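Local coordinates for protein cytosine-specific methyltransferase (Escherichia coli O157:H7 EDL933, PDB 3G7U) that probably transfers a methyl group from S-adenosyl-L-methionine to the C5 position of cytosine in DNA, at residues A59-I62 with K63-K67; E266-A269 with S270-F273; A117-V120 with P121-Q125. All blocks are in the same frame, centred on the assembly; numbering follows the deposited sequence. Where two conformers were deposited one is given.

Interaction 1 (A59-I62 with K63-K67)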
ATOM      1  N   ALA A  59     -17.203  14.333 -12.091  1.00 19.72           N
ATOM      2  CA  ALA A  59     -16.269  15.439 -12.005  1.00 23.80           C
ATOM      3  C   ALA A  59     -16.866  16.657 -11.305  1.00 21.97           C
ATOM      4  O   ALA A  59     -16.184  17.318 -10.525  1.00 22.62           O
ATOM      5  CB  ALA A  59     -15.803  15.823 -13.451  1.00 26.45           C
ATOM      6  N   GLU A  60     -18.128  16.962 -11.585  1.00 27.02           N
ATOM      7  CA  GLU A  60     -18.751  18.167 -10.984  1.00 31.09           C
ATOM      8  C   GLU A  60     -18.965  18.005  -9.480  1.00 25.30           C
ATOM      9  O   GLU A  60     -18.784  18.946  -8.708  1.00 26.92           O
ATOM     10  CB  GLU A  60     -20.087  18.506 -11.665  1.00 34.20           C
ATOM     11  CG  GLU A  60     -19.942  19.404 -12.893  1.00 49.55           C
ATOM     12  CD  GLU A  60     -19.225  20.745 -12.595  1.00 56.98           C
ATOM     13  OE1 GLU A  60     -19.592  21.461 -11.632  1.00 61.22           O
ATOM     14  OE2 GLU A  60     -18.285  21.087 -13.340  1.00 59.10           O
ATOM     15  N   ILE A  61     -19.338  16.796  -9.071  1.00 22.65           N
ATOM     16  CA  ILE A  61     -19.563  16.521  -7.647  1.00 21.77           C
ATOM     17  C   ILE A  61     -18.226  16.677  -6.939  1.00 21.76           C
ATOM     18  O   ILE A  61     -18.107  17.344  -5.881  1.00 21.87           O
ATOM     19  CB  ILE A  61     -20.168  15.101  -7.468  1.00 23.87           C
ATOM     20  CG1 ILE A  61     -21.615  15.139  -7.957  1.00 26.02           C
ATOM     21  CG2 ILE A  61     -20.170  14.661  -6.013  1.00 22.99           C
ATOM     22  CD1 ILE A  61     -22.272  13.798  -7.966  1.00 25.05           C
ATOM     23  N   ILE A  62     -17.205  16.068  -7.532  1.00 23.77           N
ATOM     24  CA  ILE A  62     -15.847  16.172  -6.955  1.00 19.62           C
ATOM     25  C   ILE A  62     -15.307  17.599  -6.848  1.00 23.98           C
ATOM     26  O   ILE A  62     -14.734  17.983  -5.822  1.00 21.63           O
ATOM     27  CB  ILE A  62     -14.852  15.216  -7.678  1.00 24.35           C
ATOM     28  CG1 ILE A  62     -15.197  13.783  -7.262  1.00 24.84           C
ATOM     29  CG2 ILE A  62     -13.429  15.543  -7.264  1.00 22.87           C
ATOM     30  CD1 ILE A  62     -14.588  12.672  -8.136  1.00 22.77           C
ATOM     31  N   LYS A  63     -15.502  18.402  -7.893  1.00 24.91           N
ATOM     32  CA  LYS A  63     -15.111  19.825  -7.822  1.00 27.90           C
ATOM     33  C   LYS A  63     -15.907  20.570  -6.737  1.00 25.90           C
ATOM     34  O   LYS A  63     -15.355  21.436  -6.047  1.00 25.95           O
ATOM     35  CB  LYS A  63     -15.291  20.503  -9.193  1.00 28.86           C
ATOM     36  CG  LYS A  63     -14.327  20.023 -10.280  1.00 31.03           C
ATOM     37  CD  LYS A  63     -14.922  20.306 -11.684  1.00 31.85           C
ATOM     38  CE  LYS A  63     -13.950  19.948 -12.798  1.00 35.24           C
ATOM     39  NZ  LYS A  63     -14.628  20.055 -14.135  1.00 41.68           N
ATOM     40  N   GLY A  64     -17.168  20.186  -6.571  1.00 24.97           N
ATOM     41  CA  GLY A  64     -18.047  20.670  -5.496  1.00 26.95           C
ATOM     42  C   GLY A  64     -17.543  20.370  -4.111  1.00 27.06           C
ATOM     43  O   GLY A  64     -17.679  21.184  -3.211  1.00 25.66           O
ATOM     44  N   PHE A  65     -16.937  19.195  -3.924  1.00 21.83           N
ATOM     45  CA  PHE A  65     -16.337  18.872  -2.634  1.00 23.18           C
ATOM     46  C   PHE A  65     -15.218  19.822  -2.312  1.00 27.03           C
ATOM     47  O   PHE A  65     -15.065  20.236  -1.163  1.00 26.58           O
ATOM     48  CB  PHE A  65     -15.718  17.460  -2.654  1.00 20.29           C
ATOM     49  CG  PHE A  65     -16.705  16.316  -2.749  1.00 21.76           C
ATOM     50  CD1 PHE A  65     -18.049  16.448  -2.413  1.00 22.88           C
ATOM     51  CD2 PHE A  65     -16.245  15.052  -3.111  1.00 21.59           C
ATOM     52  CE1 PHE A  65     -18.929  15.373  -2.496  1.00 28.08           C
ATOM     53  CE2 PHE A  65     -17.114  13.951  -3.175  1.00 20.85           C
ATOM     54  CZ  PHE A  65     -18.452  14.102  -2.855  1.00 23.64           C
ATOM     55  N   PHE A  66     -14.398  20.153  -3.313  1.00 26.04           N
ATOM     56  CA  PHE A  66     -13.261  21.031  -3.068  1.00 24.48           C
ATOM     57  C   PHE A  66     -13.639  22.504  -2.928  1.00 25.69           C
ATOM     58  O   PHE A  66     -12.973  23.241  -2.208  1.00 30.34           O
ATOM     59  CB  PHE A  66     -12.261  20.907  -4.210  1.00 26.97           C
ATOM     60  CG  PHE A  66     -11.383  19.696  -4.107  1.00 24.22           C
ATOM     61  CD1 PHE A  66     -10.428  19.594  -3.110  1.00 29.79           C
ATOM     62  CD2 PHE A  66     -11.495  18.687  -5.044  1.00 27.56           C
ATOM     63  CE1 PHE A  66      -9.602  18.452  -3.040  1.00 26.48           C
ATOM     64  CE2 PHE A  66     -10.652  17.552  -4.987  1.00 29.41           C
ATOM     65  CZ  PHE A  66      -9.722  17.454  -3.990  1.00 27.70           C
ATOM     66  N   LYS A  67     -14.630  22.901  -3.714  1.00 26.50           N
ATOM     67  CA  LYS A  67     -15.156  24.299  -3.765  1.00 34.20           C
ATOM     68  C   LYS A  67     -14.191  25.352  -4.300  1.00 36.54           C
ATOM     69  O   LYS A  67     -14.519  26.530  -4.307  1.00 39.77           O
ATOM     70  CB  LYS A  67     -15.618  24.759  -2.381  1.00 32.23           C
ATOM     71  CG  LYS A  67     -16.774  23.982  -1.833  1.00 41.54           C
ATOM     72  CD  LYS A  67     -17.333  24.624  -0.585  1.00 44.96           C
ATOM     73  CE  LYS A  67     -16.313  24.836   0.518  1.00 51.74           C
ATOM     74  NZ  LYS A  67     -16.326  23.748   1.514  1.00 51.68           N
TER
HETATM   75  O   HOH W   1     -17.130  19.333 -14.818  1.00 56.86           O
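I61 reaches along its helix to F65, one turn further on: its branch CG2 lies 3.6 Å from F65 CZ, both side chains running the same way. CG2 stands anti to the backbone N of I61, which swings it beside the carbonyl carbon and towards the next turn. The F65 ring lies with one face over the carbonyl oxygen I61 O, which sits near the rim of the ring. That same oxygen accepts the amide of F65, I61 O to F65 N being 2.9 Å, with the donor in the carbonyl plane. The tightly packed side continues with a buried pair, I62 CG2 and F66 CE2, 4.1 Å apart. The i to i+4 spacing is that of an alpha-helix, and this one lies against the Rossmann-like sheet of the methyltransferase domain: I62 meets L106 and L110 of helix 94-110, while F65 and F66 rest against strands 25-30 and 48-50. The solvent side is looser. There E60 OE2 and K63 NZ stand 3.9 Å apart, a long salt bridge. One water joins them, donating to E60 OE2 at 2.6 Å. It accepts from K63 NZ at 2.7 Å. The extended K63 chain gets there by running back over A59 O, which its CG approaches to 3.3 Å.

Interaction 2 (E266-A269 with S270-F273); sequences ERYA and SLSF
L271 folds back beside the ring of Y268, its methyl CD1 coming within 4.2 Å of Y268 CD1 as the two side chains lie next to each other and point the same way. The contact illustrates how a helix C-terminus gives way to loop: where helix 262-269 runs out, bonds from residue i+3 back to residue i replace the regular i+4 spacing. S270 N donates to R267 O at 3.2 Å, and L271 N donates to Y268 O at 3.0 Å with a fairly straight N-H of 159°. In both bonds the donor stands well above the plane of the carbonyl that receives it, as expected of a tight turn rather than a regular helical bond; a weak link from S270 N to E266 O is the remnant of the i+4 pattern. From Y268 to L271 the backbone has the angles of a type I turn.

L271 uses its aliphatic chain to cover this turn. Its CG sits 3.6 Å from R267 O, and with CG beside its own backbone N the branch is laid against the carbonyls of the last helical residues. Elsewhere the helix is tied down through its other side chains: R267 makes a salt bridge with D277, and the buried Y268 ring meets H260 edge to face. The loop continues with L271 O accepting a hydrogen bond from R284. The position in the sequence is consistent with the variable target-recognition region of C5-methyltransferases, which lies between their conserved motifs VIII and IX. Next to the turn amides, L271 CB lies 3.4 Å from Y268 O, the same oxygen that its own backbone N-H grips.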
ATOM      1  N   GLU A 266       4.235 -26.017  19.524  1.00 41.04           N
ATOM      2  CA  GLU A 266       5.269 -27.037  19.303  1.00 43.72           C
ATOM      3  C   GLU A 266       5.375 -27.393  17.819  1.00 41.72           C
ATOM      4  O   GLU A 266       6.464 -27.607  17.283  1.00 42.15           O
ATOM      5  CB  GLU A 266       5.009 -28.273  20.172  1.00 47.06           C
ATOM      6  CG  GLU A 266       5.630 -28.153  21.571  1.00 59.17           C
ATOM      7  CD  GLU A 266       4.956 -29.039  22.632  1.00 67.68           C
ATOM      8  OE1 GLU A 266       4.103 -29.897  22.286  1.00 68.51           O
ATOM      9  OE2 GLU A 266       5.285 -28.859  23.829  1.00 71.73           O
ATOM     10  N   ARG A 267       4.238 -27.406  17.149  1.00 39.14           N
ATOM     11  CA  ARG A 267       4.198 -27.631  15.730  1.00 39.66           C
ATOM     12  C   ARG A 267       4.929 -26.500  14.985  1.00 42.27           C
ATOM     13  O   ARG A 267       5.705 -26.778  14.070  1.00 42.65           O
ATOM     14  CB  ARG A 267       2.756 -27.719  15.291  1.00 40.46           C
ATOM     15  CG  ARG A 267       2.481 -28.758  14.255  1.00 44.05           C
ATOM     16  CD  ARG A 267       1.006 -28.961  14.112  1.00 46.35           C
ATOM     17  NE  ARG A 267       0.347 -27.797  13.536  1.00 47.16           N
ATOM     18  CZ  ARG A 267      -0.820 -27.325  13.962  1.00 48.79           C
ATOM     19  NH1 ARG A 267      -1.445 -27.918  14.970  1.00 47.30           N
ATOM     20  NH2 ARG A 267      -1.355 -26.253  13.396  1.00 40.37           N
ATOM     21  N   TYR A 268       4.708 -25.245  15.389  1.00 39.90           N
ATOM     22  CA  TYR A 268       5.371 -24.109  14.739  1.00 33.85           C
ATOM     23  C   TYR A 268       6.868 -24.093  15.035  1.00 35.68           C
ATOM     24  O   TYR A 268       7.678 -23.806  14.142  1.00 35.64           O
ATOM     25  CB  TYR A 268       4.758 -22.763  15.164  1.00 33.34           C
ATOM     26  CG  TYR A 268       3.354 -22.491  14.694  1.00 26.97           C
ATOM     27  CD1 TYR A 268       2.713 -23.293  13.746  1.00 35.38           C
ATOM     28  CD2 TYR A 268       2.646 -21.396  15.201  1.00 32.06           C
ATOM     29  CE1 TYR A 268       1.420 -23.023  13.324  1.00 31.50           C
ATOM     30  CE2 TYR A 268       1.333 -21.118  14.767  1.00 29.04           C
ATOM     31  CZ  TYR A 268       0.745 -21.933  13.833  1.00 34.27           C
ATOM     32  OH  TYR A 268      -0.532 -21.660  13.445  1.00 35.40           O
ATOM     33  N   ALA A 269       7.241 -24.397  16.277  1.00 32.32           N
ATOM     34  CA  ALA A 269       8.661 -24.507  16.653  1.00 35.74           C
ATOM     35  C   ALA A 269       9.400 -25.529  15.790  1.00 37.92           C
ATOM     36  O   ALA A 269      10.599 -25.397  15.572  1.00 42.90           O
ATOM     37  CB  ALA A 269       8.805 -24.869  18.120  1.00 31.16           C
ATOM     38  N   SER A 270       8.667 -26.520  15.284  1.00 40.87           N
ATOM     39  CA  SER A 270       9.308 -27.588  14.536  0.50 43.24           C
ATOM     40  C   SER A 270       9.452 -27.269  13.047  1.00 44.99           C
ATOM     41  O   SER A 270      10.112 -28.001  12.313  1.00 44.40           O
ATOM     42  CB  SER A 270       8.582 -28.910  14.776  0.50 43.93           C
ATOM     43  OG  SER A 270       8.777 -29.329  16.121  0.50 45.73           O
ATOM     44  N   LEU A 271       8.872 -26.148  12.607  1.00 41.28           N
ATOM     45  CA  LEU A 271       8.942 -25.783  11.187  1.00 39.18           C
ATOM     46  C   LEU A 271      10.336 -25.300  10.780  1.00 38.19           C
ATOM     47  O   LEU A 271      10.984 -24.510  11.481  1.00 33.92           O
ATOM     48  CB  LEU A 271       7.856 -24.751  10.829  1.00 40.70           C
ATOM     49  CG  LEU A 271       6.399 -25.202  10.950  1.00 42.47           C
ATOM     50  CD1 LEU A 271       5.470 -24.033  10.678  1.00 41.17           C
ATOM     51  CD2 LEU A 271       6.067 -26.370  10.002  1.00 43.38           C
ATOM     52  N   SER A 272      10.836 -25.823   9.666  1.00 41.57           N
ATOM     53  CA  SER A 272      12.065 -25.290   9.091  0.50 40.30           C
ATOM     54  C   SER A 272      11.698 -24.039   8.279  1.00 41.86           C
ATOM     55  O   SER A 272      10.538 -23.851   7.894  1.00 43.50           O
ATOM     56  CB  SER A 272      12.773 -26.335   8.205  0.50 40.56           C
ATOM     57  OG  SER A 272      13.350 -27.390   8.970  0.50 35.46           O
ATOM     58  N   PHE A 273      12.682 -23.184   8.029  1.00 41.22           N
ATOM     59  CA  PHE A 273      12.487 -22.014   7.171  1.00 43.42           C
ATOM     60  C   PHE A 273      11.767 -22.370   5.856  1.00 45.03           C
ATOM     61  O   PHE A 273      12.094 -23.365   5.198  1.00 48.71           O
ATOM     62  CB  PHE A 273      13.828 -21.372   6.880  1.00 38.79           C
ATOM     63  CG  PHE A 273      14.581 -20.942   8.110  1.00 39.78           C
ATOM     64  CD1 PHE A 273      13.918 -20.481   9.241  1.00 40.46           C
ATOM     65  CD2 PHE A 273      15.965 -20.955   8.121  1.00 39.43           C
ATOM     66  CE1 PHE A 273      14.634 -20.048  10.369  1.00 35.89           C
ATOM     67  CE2 PHE A 273      16.686 -20.538   9.246  1.00 42.50           C
ATOM     68  CZ  PHE A 273      16.015 -20.091  10.373  1.00 42.83           C
TER

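Interaction 3 (A117-V120 with P121-Q125); sequences AENV and PGIMQ
V120, P121 and I123 carry this contact, in which a chain leaving strand 114-119 turns over on itself. V120 and P121 are neighbours joined by a trans peptide, and the proline ring lies close to the valine branch point, P121 CD being 3.6 Å from V120 CB. The valine methyl CG2 faces onward and stands 3.9 Å from P121 O.

After G122, I123 turns back towards the strand. Its CG2 comes to 3.6 Å from V120 O and to 3.8 Å from N119 CB, while CG1 lies alongside the amide carbon N119 CG at 4.0 Å; the isoleucine and asparagine side chains cross at about a right angle. The torsion explains this double approach: CG1 is anti to the backbone N of I123 (chi1 -176°), which presents both branches to N119. No hydrogen bond joins the two segments, and the return is made by apolar packing together with backbone shape. G122 has a positive phi, at which a side chain would jam against the preceding carbonyl oxygen. The turn from G122 to Q125 is of type I, and Q125 reinforces it when NE2 donates to G122 O at 3.0 Å, in the carbonyl plane and on a lone pair.

Around the turn, N119 and I123 both touch Y100, and N119 ND2 makes a weak hydrogen bond to P79 O. I123 also packs on C81, the predicted catalytic cysteine. The sequence E118-N119-V120 is the ENV motif of C5-cytosine methyltransferases, whose glutamate in relatives contacts the target cytosine, set here beside the Pro-Cys loop of the probable active site.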
ATOM      1  N   ALA A 117      -3.293   3.538 -12.126  1.00 21.42           N
ATOM      2  CA  ALA A 117      -4.128   2.504 -11.500  1.00 22.07           C
ATOM      3  C   ALA A 117      -3.244   1.322 -11.144  1.00 24.00           C
ATOM      4  O   ALA A 117      -2.299   1.012 -11.872  1.00 22.64           O
ATOM      5  CB  ALA A 117      -5.206   2.051 -12.438  1.00 21.16           C
ATOM      6  N   GLU A 118      -3.520   0.712 -10.003  1.00 23.42           N
ATOM      7  CA  GLU A 118      -2.786  -0.501  -9.592  1.00 24.03           C
ATOM      8  C   GLU A 118      -3.795  -1.635  -9.517  1.00 27.32           C
ATOM      9  O   GLU A 118      -4.943  -1.434  -9.091  1.00 23.59           O
ATOM     10  CB  GLU A 118      -2.057  -0.283  -8.267  1.00 23.99           C
ATOM     11  CG  GLU A 118      -2.935   0.064  -7.036  1.00 31.96           C
ATOM     12  CD  GLU A 118      -3.554  -1.168  -6.338  1.00 38.15           C
ATOM     13  OE1 GLU A 118      -4.362  -0.995  -5.397  1.00 31.50           O
ATOM     14  OE2 GLU A 118      -3.221  -2.314  -6.711  1.00 33.98           O
ATOM     15  N   ASN A 119      -3.406  -2.835  -9.956  1.00 26.45           N
ATOM     16  CA  ASN A 119      -4.293  -3.974  -9.871  1.00 24.42           C
ATOM     17  C   ASN A 119      -3.462  -5.212  -9.476  1.00 30.75           C
ATOM     18  O   ASN A 119      -2.284  -5.277  -9.754  1.00 31.57           O
ATOM     19  CB  ASN A 119      -5.004  -4.261 -11.189  1.00 26.52           C
ATOM     20  CG  ASN A 119      -6.160  -3.302 -11.471  1.00 34.33           C
ATOM     21  OD1 ASN A 119      -5.945  -2.262 -12.079  1.00 33.58           O
ATOM     22  ND2 ASN A 119      -7.389  -3.669 -11.060  1.00 29.06           N
ATOM     23  N   VAL A 120      -4.093  -6.172  -8.827  1.00 32.13           N
ATOM     24  CA  VAL A 120      -3.438  -7.475  -8.566  1.00 31.19           C
ATOM     25  C   VAL A 120      -3.644  -8.394  -9.771  1.00 30.13           C
ATOM     26  O   VAL A 120      -4.577  -8.187 -10.558  1.00 29.17           O
ATOM     27  CB  VAL A 120      -4.018  -8.120  -7.273  1.00 32.14           C
ATOM     28  CG1 VAL A 120      -3.609  -7.311  -6.064  1.00 35.17           C
ATOM     29  CG2 VAL A 120      -5.539  -8.233  -7.357  1.00 33.29           C
ATOM     30  N   PRO A 121      -2.788  -9.443  -9.926  1.00 33.19           N
ATOM     31  CA  PRO A 121      -3.056 -10.455 -10.960  1.00 29.37           C
ATOM     32  C   PRO A 121      -4.496 -10.960 -10.958  1.00 32.81           C
ATOM     33  O   PRO A 121      -5.097 -11.104  -9.895  1.00 32.64           O
ATOM     34  CB  PRO A 121      -2.074 -11.576 -10.589  1.00 33.85           C
ATOM     35  CG  PRO A 121      -0.874 -10.809 -10.085  1.00 30.06           C
ATOM     36  CD  PRO A 121      -1.515  -9.719  -9.223  1.00 31.21           C
ATOM     37  N   GLY A 122      -5.040 -11.203 -12.151  1.00 30.53           N
ATOM     38  CA  GLY A 122      -6.445 -11.501 -12.331  1.00 32.25           C
ATOM     39  C   GLY A 122      -7.003 -10.561 -13.378  1.00 34.39           C
ATOM     40  O   GLY A 122      -7.888 -10.925 -14.155  1.00 35.28           O
ATOM     41  N   ILE A 123      -6.462  -9.343 -13.391  1.00 30.99           N
ATOM     42  CA  ILE A 123      -6.917  -8.258 -14.289  1.00 32.27           C
ATOM     43  C   ILE A 123      -6.722  -8.597 -15.784  1.00 32.58           C
ATOM     44  O   ILE A 123      -7.574  -8.275 -16.622  1.00 33.66           O
ATOM     45  CB  ILE A 123      -6.241  -6.887 -13.860  1.00 30.30           C
ATOM     46  CG1 ILE A 123      -6.728  -5.686 -14.691  1.00 31.47           C
ATOM     47  CG2 ILE A 123      -4.722  -6.966 -13.900  1.00 30.76           C
ATOM     48  CD1 ILE A 123      -8.195  -5.511 -14.747  1.00 32.13           C
ATOM     49  N   MET A 124      -5.648  -9.322 -16.122  1.00 33.19           N
ATOM     50  CA  MET A 124      -5.326  -9.520 -17.538  1.00 29.94           C
ATOM     51  C   MET A 124      -6.094 -10.632 -18.226  1.00 31.22           C
ATOM     52  O   MET A 124      -5.850 -10.885 -19.409  1.00 32.96           O
ATOM     53  CB  MET A 124      -3.818  -9.676 -17.766  1.00 25.93           C
ATOM     54  CG  MET A 124      -3.022  -8.494 -17.271  1.00 34.55           C
ATOM     55  SD  MET A 124      -3.582  -6.950 -18.044  1.00 28.69           S
ATOM     56  CE  MET A 124      -1.991  -6.449 -18.513  1.00 39.86           C
ATOM     57  N   GLN A 125      -7.041 -11.266 -17.524  1.00 32.56           N
ATOM     58  CA  GLN A 125      -7.819 -12.358 -18.125  1.00 34.95           C
ATOM     59  C   GLN A 125      -8.677 -11.990 -19.339  1.00 40.46           C
ATOM     60  O   GLN A 125      -9.208 -10.878 -19.442  1.00 40.14           O
ATOM     61  CB  GLN A 125      -8.675 -13.056 -17.089  1.00 36.08           C
ATOM     62  CG  GLN A 125      -7.903 -13.774 -16.013  1.00 34.04           C
ATOM     63  CD  GLN A 125      -8.846 -14.381 -14.987  1.00 41.73           C
ATOM     64  OE1 GLN A 125      -9.466 -15.427 -15.231  1.00 38.45           O
ATOM     65  NE2 GLN A 125      -8.980 -13.717 -13.848  1.00 37.54           N
TER

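The three contacts follow one another along the chain in the order 1, 3, 2, all in the C5-methyltransferase region of the chain, and none touches another. Interaction 3 lies nearest the active site: the side chain of I123 is about 4 Å from that of C81, the predicted catalytic residue, and about 6 Å from a bound glycerol. Interaction 1 packs a helix at the edge of the central beta-sheet, its centre about 29 Å from that of interaction 3. The centres of interactions 2 and 3 are about 35 Å apart; those of 1 and 2, on opposite sides of the chain's centre, about 55 Å. Local helix, helix-end and strand-end contacts thus span the enzyme from beta-sheet edge through the loops of the probable active site to the distant loop region.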